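Local coordinates for putative transcriptional regulator protein (Vibrio parahaemolyticus, PDB 3ER6), which probably binds specific DNA sequences as an AraC-type transcription regulator, the crystallised piece being its DJ-1/PfpI-like domain, at residues Ala13-Gly18 with Ala22-Ser27; Val48-Arg53 with Pro95-Trp100; Pro54-Gly57 with Ile61-Gln64; Ser89-Asp94 with Val121-Leu126. The protein carries 1 engineered substitution. All coordinates share one frame; numbering follows the deposited sequence.

Interaction 1 (Ala13-Gly18 with Ala22-Ser27)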
# COMPACT_ATOMS: atom_id res chain seq x y z
N ALA A 13 12.44 -5.80 -4.82
CA ALA A 13 11.79 -5.32 -3.59
C ALA A 13 11.77 -6.44 -2.55
O ALA A 13 11.05 -7.44 -2.69
CB ALA A 13 10.33 -4.88 -3.92
N LEU A 14 12.58 -6.29 -1.52
CA LEU A 14 12.63 -7.23 -0.43
C LEU A 14 11.54 -6.89 0.59
O LEU A 14 11.53 -5.78 1.16
CB LEU A 14 13.99 -7.13 0.25
CG LEU A 14 14.19 -7.95 1.52
CD1 LEU A 14 14.18 -9.50 1.17
CD2 LEU A 14 15.47 -7.50 2.16
N ALA A 15 10.65 -7.87 0.82
CA ALA A 15 9.52 -7.73 1.76
C ALA A 15 9.82 -8.64 2.93
O ALA A 15 9.66 -9.86 2.85
CB ALA A 15 8.16 -8.13 1.03
N PRO A 16 10.36 -8.08 4.01
CA PRO A 16 10.76 -8.93 5.10
C PRO A 16 9.64 -9.64 5.89
O PRO A 16 9.91 -10.65 6.49
CB PRO A 16 11.53 -7.98 6.01
CG PRO A 16 12.20 -7.00 5.01
CD PRO A 16 10.99 -6.74 4.05
N THR A 17 8.42 -9.12 5.90
CA THR A 17 7.34 -9.72 6.70
C THR A 17 5.96 -9.50 6.11
O THR A 17 5.62 -8.37 5.68
CB THR A 17 7.36 -9.20 8.20
OG1 THR A 17 6.21 -9.72 8.91
CG2 THR A 17 7.30 -7.74 8.28
N GLY A 18 5.11 -10.54 6.13
CA GLY A 18 3.75 -10.39 5.67
C GLY A 18 2.88 -9.59 6.64
O GLY A 18 1.77 -9.21 6.31
N ALA A 22 2.29 -4.21 2.61
CA ALA A 22 1.52 -3.33 1.68
C ALA A 22 2.35 -2.23 1.09
O ALA A 22 2.22 -1.93 -0.09
CB ALA A 22 0.33 -2.71 2.36
N SER A 23 3.21 -1.59 1.89
CA SER A 23 4.00 -0.47 1.31
C SER A 23 5.01 -0.90 0.22
O SER A 23 5.39 -0.08 -0.67
CB SER A 23 4.69 0.37 2.41
OG SER A 23 5.59 -0.44 3.21
N ILE A 24 5.48 -2.14 0.29
CA ILE A 24 6.30 -2.67 -0.81
C ILE A 24 5.44 -2.73 -2.07
O ILE A 24 5.85 -2.30 -3.15
CB ILE A 24 6.81 -4.09 -0.46
CG1 ILE A 24 8.03 -3.96 0.46
CG2 ILE A 24 7.20 -4.91 -1.70
CD1 ILE A 24 9.30 -3.30 -0.32
N ILE A 25 4.24 -3.27 -1.94
CA ILE A 25 3.33 -3.44 -3.11
C ILE A 25 2.94 -2.04 -3.64
O ILE A 25 2.94 -1.81 -4.84
CB ILE A 25 2.03 -4.16 -2.69
CG1 ILE A 25 2.33 -5.45 -1.90
CG2 ILE A 25 1.06 -4.42 -3.93
CD1 ILE A 25 3.23 -6.41 -2.71
N SER A 26 2.59 -1.08 -2.75
CA SER A 26 2.19 0.24 -3.26
C SER A 26 3.37 0.91 -4.02
O SER A 26 3.14 1.58 -5.02
CB SER A 26 1.66 1.16 -2.14
OG SER A 26 2.67 1.42 -1.19
N SER A 27 4.60 0.69 -3.55
CA SER A 27 5.76 1.31 -4.17
C SER A 27 5.90 0.76 -5.58
O SER A 27 6.17 1.52 -6.48
CB SER A 27 7.06 1.09 -3.39
OG SER A 27 6.94 1.62 -2.06
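Within the beta-alpha-beta unit of strand 9-14, helix 22-37 and strand 43-48, Ile24 in the first turn of the helix packs on Ala13, Leu14 and Ala15 where the first strand runs out. The two branches of its side chain meet different parts of the strand. Its CG2, anti to the backbone N of Ile24, lies 3.8 Å from Ala13 CB. The other branch, with CG1 beside that N (chi1 -81°), carries Ile24 CD1 to 3.6 Å from Leu14 O, while Ala15 CB stands 4.2 Å from Ile24 CG1. Alanine suits positions 13 and 15, since both point toward the helix and a single methyl lets Ile24 come close to the strand; Leu14, between them, points away. Beyond this contact Ile24 also reaches Ile79 of strand 77-80, so the helix start lies over neighbouring parallel strands of the central sheet. Inside the helix, Ser23 O is gripped twice, by Ser27 N and by Ser27 OG at 2.7 Å, the hydroxyl approaching almost in line with the carbonyl (161° at the oxygen). That bond turns a small buried polar side chain back onto its own helix. At the start of the helix, Ala22 packs on Ala22 of the second subunit, and Ala22 N is hydrogen-bonded to Glu29 OE2 of that chain.

Interaction 2 (Val48-Arg53 with Pro95-Trp100)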
# COMPACT_ATOMS: atom_id res chain seq x y z
N VAL A 48 10.90 -10.24 -3.55
CA VAL A 48 11.65 -11.34 -2.91
C VAL A 48 11.46 -11.33 -1.40
O VAL A 48 11.16 -10.28 -0.81
CB VAL A 48 13.18 -11.32 -3.22
CG1 VAL A 48 13.39 -11.54 -4.73
CG2 VAL A 48 13.82 -10.00 -2.72
N THR A 49 11.56 -12.50 -0.78
CA THR A 49 11.38 -12.62 0.65
C THR A 49 12.66 -13.17 1.25
O THR A 49 13.46 -13.84 0.58
CB THR A 49 10.17 -13.50 1.01
OG1 THR A 49 10.50 -14.87 0.69
CG2 THR A 49 8.82 -13.01 0.27
N PRO A 50 12.89 -12.87 2.53
CA PRO A 50 14.19 -13.17 3.13
C PRO A 50 14.64 -14.63 3.06
O PRO A 50 15.86 -14.88 2.93
CB PRO A 50 14.06 -12.71 4.60
CG PRO A 50 12.88 -11.75 4.62
CD PRO A 50 11.93 -12.27 3.49
N ASN A 51 13.69 -15.56 3.14
CA ASN A 51 13.98 -16.99 3.06
C ASN A 51 13.41 -17.56 1.75
O ASN A 51 13.33 -18.77 1.57
CB ASN A 51 13.34 -17.70 4.28
CG ASN A 51 11.81 -17.35 4.43
OD1 ASN A 51 11.22 -16.58 3.61
ND2 ASN A 51 11.18 -17.91 5.46
N ASN A 52 13.02 -16.68 0.84
CA ASN A 52 12.38 -17.08 -0.44
C ASN A 52 11.13 -17.96 -0.22
O ASN A 52 10.72 -18.73 -1.14
CB ASN A 52 13.40 -17.78 -1.37
CG ASN A 52 14.66 -16.94 -1.60
OD1 ASN A 52 14.55 -15.80 -2.05
ND2 ASN A 52 15.86 -17.50 -1.32
N ARG A 53 10.53 -17.85 0.97
CA ARG A 53 9.23 -18.55 1.22
C ARG A 53 8.08 -17.57 1.01
O ARG A 53 8.31 -16.38 1.00
CB ARG A 53 9.18 -19.09 2.68
CG ARG A 53 10.35 -20.03 3.07
CD ARG A 53 10.29 -21.37 2.40
NE ARG A 53 9.09 -22.07 2.87
CZ ARG A 53 8.42 -22.98 2.16
NH1 ARG A 53 8.84 -23.35 0.94
NH2 ARG A 53 7.31 -23.51 2.68
N PRO A 95 22.23 -13.10 8.12
CA PRO A 95 23.45 -12.30 7.83
C PRO A 95 23.83 -12.26 6.35
O PRO A 95 24.41 -11.26 5.89
CB PRO A 95 24.55 -13.04 8.58
CG PRO A 95 23.92 -14.23 9.23
CD PRO A 95 22.43 -14.07 9.21
N ALA A 96 23.60 -13.35 5.62
CA ALA A 96 23.87 -13.36 4.19
C ALA A 96 23.04 -12.31 3.45
O ALA A 96 23.46 -11.79 2.40
CB ALA A 96 23.65 -14.73 3.62
N LEU A 97 21.87 -12.01 3.99
CA LEU A 97 21.00 -10.99 3.40
C LEU A 97 21.60 -9.60 3.68
O LEU A 97 21.60 -8.75 2.79
CB LEU A 97 19.59 -11.10 3.95
CG LEU A 97 18.39 -10.55 3.18
CD1 LEU A 97 18.28 -11.02 1.67
CD2 LEU A 97 17.16 -11.00 3.92
N PHE A 98 22.10 -9.36 4.90
CA PHE A 98 22.88 -8.14 5.14
C PHE A 98 24.07 -8.04 4.20
O PHE A 98 24.39 -6.96 3.74
CB PHE A 98 23.37 -8.04 6.60
CG PHE A 98 22.35 -7.48 7.52
CD1 PHE A 98 22.04 -6.13 7.48
CD2 PHE A 98 21.68 -8.30 8.41
CE1 PHE A 98 21.08 -5.58 8.35
CE2 PHE A 98 20.73 -7.78 9.27
CZ PHE A 98 20.42 -6.40 9.24
N ASP A 99 24.76 -9.16 3.93
CA ASP A 99 25.91 -9.10 3.05
C ASP A 99 25.44 -8.69 1.66
O ASP A 99 26.07 -7.90 1.01
CB ASP A 99 26.65 -10.45 2.95
CG ASP A 99 27.34 -10.86 4.26
OD1 ASP A 99 27.57 -9.97 5.11
OD2 ASP A 99 27.62 -12.07 4.46
N TRP A 100 24.31 -9.24 1.22
CA TRP A 100 23.78 -8.94 -0.11
C TRP A 100 23.39 -7.43 -0.28
O TRP A 100 23.74 -6.80 -1.25
CB TRP A 100 22.58 -9.89 -0.34
CG TRP A 100 21.83 -9.73 -1.61
CD1 TRP A 100 22.24 -10.11 -2.87
CD2 TRP A 100 20.47 -9.31 -1.73
NE1 TRP A 100 21.23 -9.88 -3.77
CE2 TRP A 100 20.14 -9.37 -3.10
CE3 TRP A 100 19.54 -8.79 -0.83
CZ2 TRP A 100 18.90 -8.97 -3.59
CZ3 TRP A 100 18.27 -8.40 -1.31
CH2 TRP A 100 17.97 -8.50 -2.70
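Two small apolar touches, with no hydrogen bond between the segments, are all that joins Pro50 and Val48 to Leu97 and Trp100, although the loop 48-53 is rich in polar groups. Pro50 CB lies 3.6 Å from Leu97 CD2, and the same methyl also faces Pro50 CA. Leu97 reaches out from helix 95-106 with CG anti to its backbone N (chi1 -158°), which carries the CD2 branch onto the proline. One turn further along the helix, Val48 CG2 comes obliquely to the indole of Trp100, 4.4 Å from CH2. The loop's polar groups bond partly within the loop and partly to Trp69 and Gln70. Thr49 to Asn52 form a type I beta turn, where proline's fixed phi suits the second position, and Asn52 takes the positive phi that asparagine tolerates well. Asn51 OD1 closes an Asx turn by accepting from Arg53 N at 3.0 Å, the donor standing well above the carbonyl plane. Thr49 OG1 donates to Arg53 O at 2.7 Å, in that carbonyl's plane and on a lone pair. Outside the pair, Asn52 bonds Trp69 N and Gln70 OE1, Trp69 packs on Val48, Leu97 and Trp100, and Trp100 NE1 is satisfied by Phe72 O. The loop is thus shaped by hydrogen bonds, but its contact with the helix rests on apolar packing, which asks for matching shape and little directionality.

Interaction 3 (Pro54-Gly57 with Ile61-Gln64); sequences PLIG and ISVQ
The side chain of Gln64, with its flat amide, lies alongside that of Pro54, both pointing the same way, with Gln64 OE1 3.5 Å from Pro54 CG. The Gln64 chain gets there by leaving its strand extended and then bending at chi2. Pro54 also meets the facing strand: its CA makes a CH...O contact of 3.1 Å with Val63 O, and its CB is 3.7 Å from the Ser62 hydroxyl OG. Val63 O is also the acceptor for Leu55 N at 3.0 Å, and Val63 N returns a bond to Leu55 O at 2.9 Å (N-H...O angle 160°), the pair of bonds expected at a hydrogen-bonded antiparallel position. These bonds make strands 55-57 and 61-64 a beta hairpin, their N-to-C directions 148° apart. Nearer the hairpin's turn, Gly57 N donates to Ile61 O, the donor standing above the carbonyl plane. Ile61 holds CG1 between its backbone N and carbonyl carbon (chi1 62°), which lays CG1 over Gly57, 3.7 Å from CA; lacking a side chain, the glycine leaves that place to the isoleucine. Leu55 CB and Val63 CB are 4.1 Å apart on the face they share with Ile61. Branched and bulky, Leu55 and Val63 suit this buried side, where Leu55 and Val63 also pack on Phe21. Ile56 and Ser62 project from the other face. Along the hairpin's outer edge, Ser62 to Gln64 pair antiparallel with a strand of the second subunit, carrying the sheet across the dimer interface.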
# COMPACT_ATOMS: atom_id res chain seq x y z
N PRO A 54 6.83 -18.06 0.89
CA PRO A 54 5.66 -17.20 0.80
C PRO A 54 5.54 -16.29 2.05
O PRO A 54 5.99 -16.66 3.13
CB PRO A 54 4.48 -18.18 0.85
CG PRO A 54 5.02 -19.48 0.35
CD PRO A 54 6.50 -19.49 0.77
N LEU A 55 4.97 -15.11 1.86
CA LEU A 55 4.67 -14.26 2.98
C LEU A 55 3.31 -14.72 3.40
O LEU A 55 2.47 -15.02 2.55
CB LEU A 55 4.60 -12.78 2.58
CG LEU A 55 5.95 -12.10 2.24
CD1 LEU A 55 5.67 -10.66 2.18
CD2 LEU A 55 7.01 -12.38 3.28
N ILE A 56 3.05 -14.63 4.68
CA ILE A 56 1.69 -14.83 5.20
C ILE A 56 1.14 -13.42 5.53
O ILE A 56 1.61 -12.77 6.45
CB ILE A 56 1.74 -15.71 6.43
CG1 ILE A 56 2.44 -17.06 6.08
CG2 ILE A 56 0.27 -15.89 7.00
CD1 ILE A 56 1.62 -17.85 4.96
N GLY A 57 0.19 -12.95 4.74
CA GLY A 57 -0.32 -11.57 4.85
C GLY A 57 -1.56 -11.58 5.72
O GLY A 57 -2.01 -12.63 6.20
N ILE A 61 -4.22 -14.41 3.61
CA ILE A 61 -3.61 -14.61 2.29
C ILE A 61 -2.19 -15.16 2.36
O ILE A 61 -1.46 -15.00 3.39
CB ILE A 61 -3.57 -13.30 1.45
CG1 ILE A 61 -2.70 -12.22 2.15
CG2 ILE A 61 -4.99 -12.84 1.18
CD1 ILE A 61 -2.57 -10.87 1.42
N SER A 62 -1.82 -15.84 1.28
CA SER A 62 -0.46 -16.29 1.12
C SER A 62 0.04 -15.55 -0.13
O SER A 62 -0.69 -15.48 -1.13
CB SER A 62 -0.46 -17.78 0.78
OG SER A 62 0.83 -18.22 0.89
N VAL A 63 1.27 -15.08 -0.09
CA VAL A 63 1.91 -14.35 -1.21
C VAL A 63 3.17 -15.09 -1.74
O VAL A 63 4.23 -15.13 -1.08
CB VAL A 63 2.24 -12.91 -0.81
CG1 VAL A 63 2.74 -12.09 -2.06
CG2 VAL A 63 0.95 -12.20 -0.27
N GLN A 64 3.05 -15.68 -2.91
CA GLN A 64 4.10 -16.54 -3.40
C GLN A 64 4.96 -15.80 -4.45
O GLN A 64 4.45 -15.41 -5.54
CB GLN A 64 3.49 -17.77 -4.02
CG GLN A 64 4.50 -18.60 -4.82
CD GLN A 64 5.46 -19.35 -3.92
OE1 GLN A 64 5.05 -20.18 -3.10
NE2 GLN A 64 6.74 -19.08 -4.06

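Interaction 4 (Ser89-Asp94 with Val121-Leu126). Engineered in segment 89-94: Lys92 (natural residue Asn).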
# COMPACT_ATOMS: atom_id res chain seq x y z
N SER A 89 12.47 -8.40 15.15
CA SER A 89 12.93 -9.01 13.90
C SER A 89 14.36 -8.72 13.54
O SER A 89 14.99 -9.45 12.79
CB SER A 89 12.04 -8.49 12.78
OG SER A 89 12.15 -7.08 12.71
N LEU A 90 14.86 -7.58 13.97
CA LEU A 90 16.11 -7.05 13.35
C LEU A 90 17.26 -8.06 13.47
O LEU A 90 18.05 -8.25 12.52
CB LEU A 90 16.52 -5.70 13.97
CG LEU A 90 17.75 -5.00 13.34
CD1 LEU A 90 17.55 -4.65 11.84
CD2 LEU A 90 18.12 -3.72 14.12
N ASP A 91 17.36 -8.69 14.65
CA ASP A 91 18.47 -9.57 14.96
C ASP A 91 18.28 -10.94 14.34
O ASP A 91 19.21 -11.74 14.37
CB ASP A 91 18.67 -9.72 16.49
CG ASP A 91 19.32 -8.47 17.11
OD1 ASP A 91 19.75 -7.55 16.34
OD2 ASP A 91 19.40 -8.41 18.37
N LYS A 92 17.10 -11.20 13.82
CA LYS A 92 16.79 -12.49 13.23
C LYS A 92 17.04 -12.52 11.72
O LYS A 92 16.93 -13.57 11.08
CB LYS A 92 15.34 -12.91 13.53
CG LYS A 92 15.00 -12.95 15.02
CD LYS A 92 13.51 -13.25 15.21
CE LYS A 92 13.28 -14.63 15.82
NZ LYS A 92 12.96 -15.69 14.79
N ILE A 93 17.41 -11.38 11.15
CA ILE A 93 17.61 -11.31 9.71
C ILE A 93 18.86 -12.08 9.31
O ILE A 93 19.91 -11.92 9.91
CB ILE A 93 17.72 -9.83 9.23
CG1 ILE A 93 16.36 -9.15 9.43
CG2 ILE A 93 18.15 -9.76 7.74
CD1 ILE A 93 16.36 -7.68 9.03
N ASP A 94 18.74 -12.93 8.30
CA ASP A 94 19.86 -13.70 7.79
C ASP A 94 21.08 -12.80 7.52
O ASP A 94 21.00 -11.86 6.76
CB ASP A 94 19.37 -14.36 6.48
CG ASP A 94 20.32 -15.37 5.91
OD1 ASP A 94 21.48 -15.50 6.38
OD2 ASP A 94 19.89 -15.99 4.91
N VAL A 121 18.88 -0.50 6.92
CA VAL A 121 19.98 0.29 6.34
C VAL A 121 20.85 0.94 7.49
O VAL A 121 22.07 1.05 7.34
CB VAL A 121 19.50 1.37 5.32
CG1 VAL A 121 18.78 0.71 4.17
CG2 VAL A 121 18.62 2.37 5.99
N ALA A 122 20.24 1.32 8.61
CA ALA A 122 21.03 1.83 9.77
C ALA A 122 22.02 0.78 10.23
O ALA A 122 23.23 1.05 10.27
CB ALA A 122 20.13 2.29 10.95
N LYS A 123 21.52 -0.41 10.55
CA LYS A 123 22.35 -1.53 10.96
C LYS A 123 23.46 -1.84 9.95
O LYS A 123 24.59 -2.11 10.34
CB LYS A 123 21.50 -2.78 11.18
CG LYS A 123 22.31 -3.94 11.72
CD LYS A 123 21.36 -5.04 12.18
CE LYS A 123 22.10 -6.18 12.80
NZ LYS A 123 23.31 -5.66 13.56
N ALA A 124 23.17 -1.79 8.67
CA ALA A 124 24.12 -2.12 7.66
C ALA A 124 25.16 -1.01 7.42
O ALA A 124 26.05 -1.23 6.68
CB ALA A 124 23.41 -2.47 6.36
N GLY A 125 25.04 0.16 8.06
CA GLY A 125 26.01 1.23 7.86
C GLY A 125 25.96 1.93 6.52
O GLY A 125 26.94 2.59 6.14
N LEU A 126 24.84 1.85 5.80
CA LEU A 126 24.77 2.45 4.45
C LEU A 126 24.75 3.99 4.42
O LEU A 126 25.05 4.59 3.39
CB LEU A 126 23.55 1.96 3.66
CG LEU A 126 23.36 0.43 3.63
CD1 LEU A 126 22.20 0.09 2.62
CD2 LEU A 126 24.68 -0.35 3.25
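Leu90 and Lys123 meet through apolar packing at a partly buried place, where the loop between helices 86-89 and 95-106 comes up to the last turn of helix 117-124. The two side chains meet at a slant. Lys123 CD does the touching, lying 3.8 Å from Leu90 CG and, at the same distance, from Leu90 CD1, with CD2 a little farther. The lysine stretches there because its first three torsions are all extended (chi1 -175°); it then bends at chi4, turning the ammonium away from this line. A long aliphatic stem ending in a charge suits such a margin, as the methylenes can cover Leu90 while the amine remains at the exposed end. Phe98 of helix 95-106 packs against the same stem. Both helix ends nearby are closed in standard ways: Asp94 is the N-cap of helix 95-106, its OD1 accepting from Ala96 N, and helix 117-124 stops in a Schellman motif at Gly125, whose positive phi is easy for glycine. Asp91 OD1 stands 4.9 Å from Lys123 NZ, too far to count as a salt bridge. The opposite charges would probably attract weakly at that range, leaving the contact itself to rest on hydrocarbon.

From the N terminus, interaction 1 comes first, closing the seven-residue connection between strand 9-14 and helix 22-37. Interaction 2 then opens at the end of strand 43-48, which hydrogen-bonds with Ala13 and Ala15, and closes only at helix 95-106. Interaction 3, the hairpin, is nested inside that loop; Leu55 packs against residues of both interaction 1 and the loop 48-53. Interaction 4 starts at 89-94, just before helix 95-106, and ends at 121-126, so it crosses interaction 2, and Phe98 of interaction 2 packs against both segments of interaction 4. Interactions 1 and 2 tie strand ends of the central sheet to helices, interaction 4 joins an interhelical loop to helix 117-124, and interactions 1 and 3 also touch the second subunit.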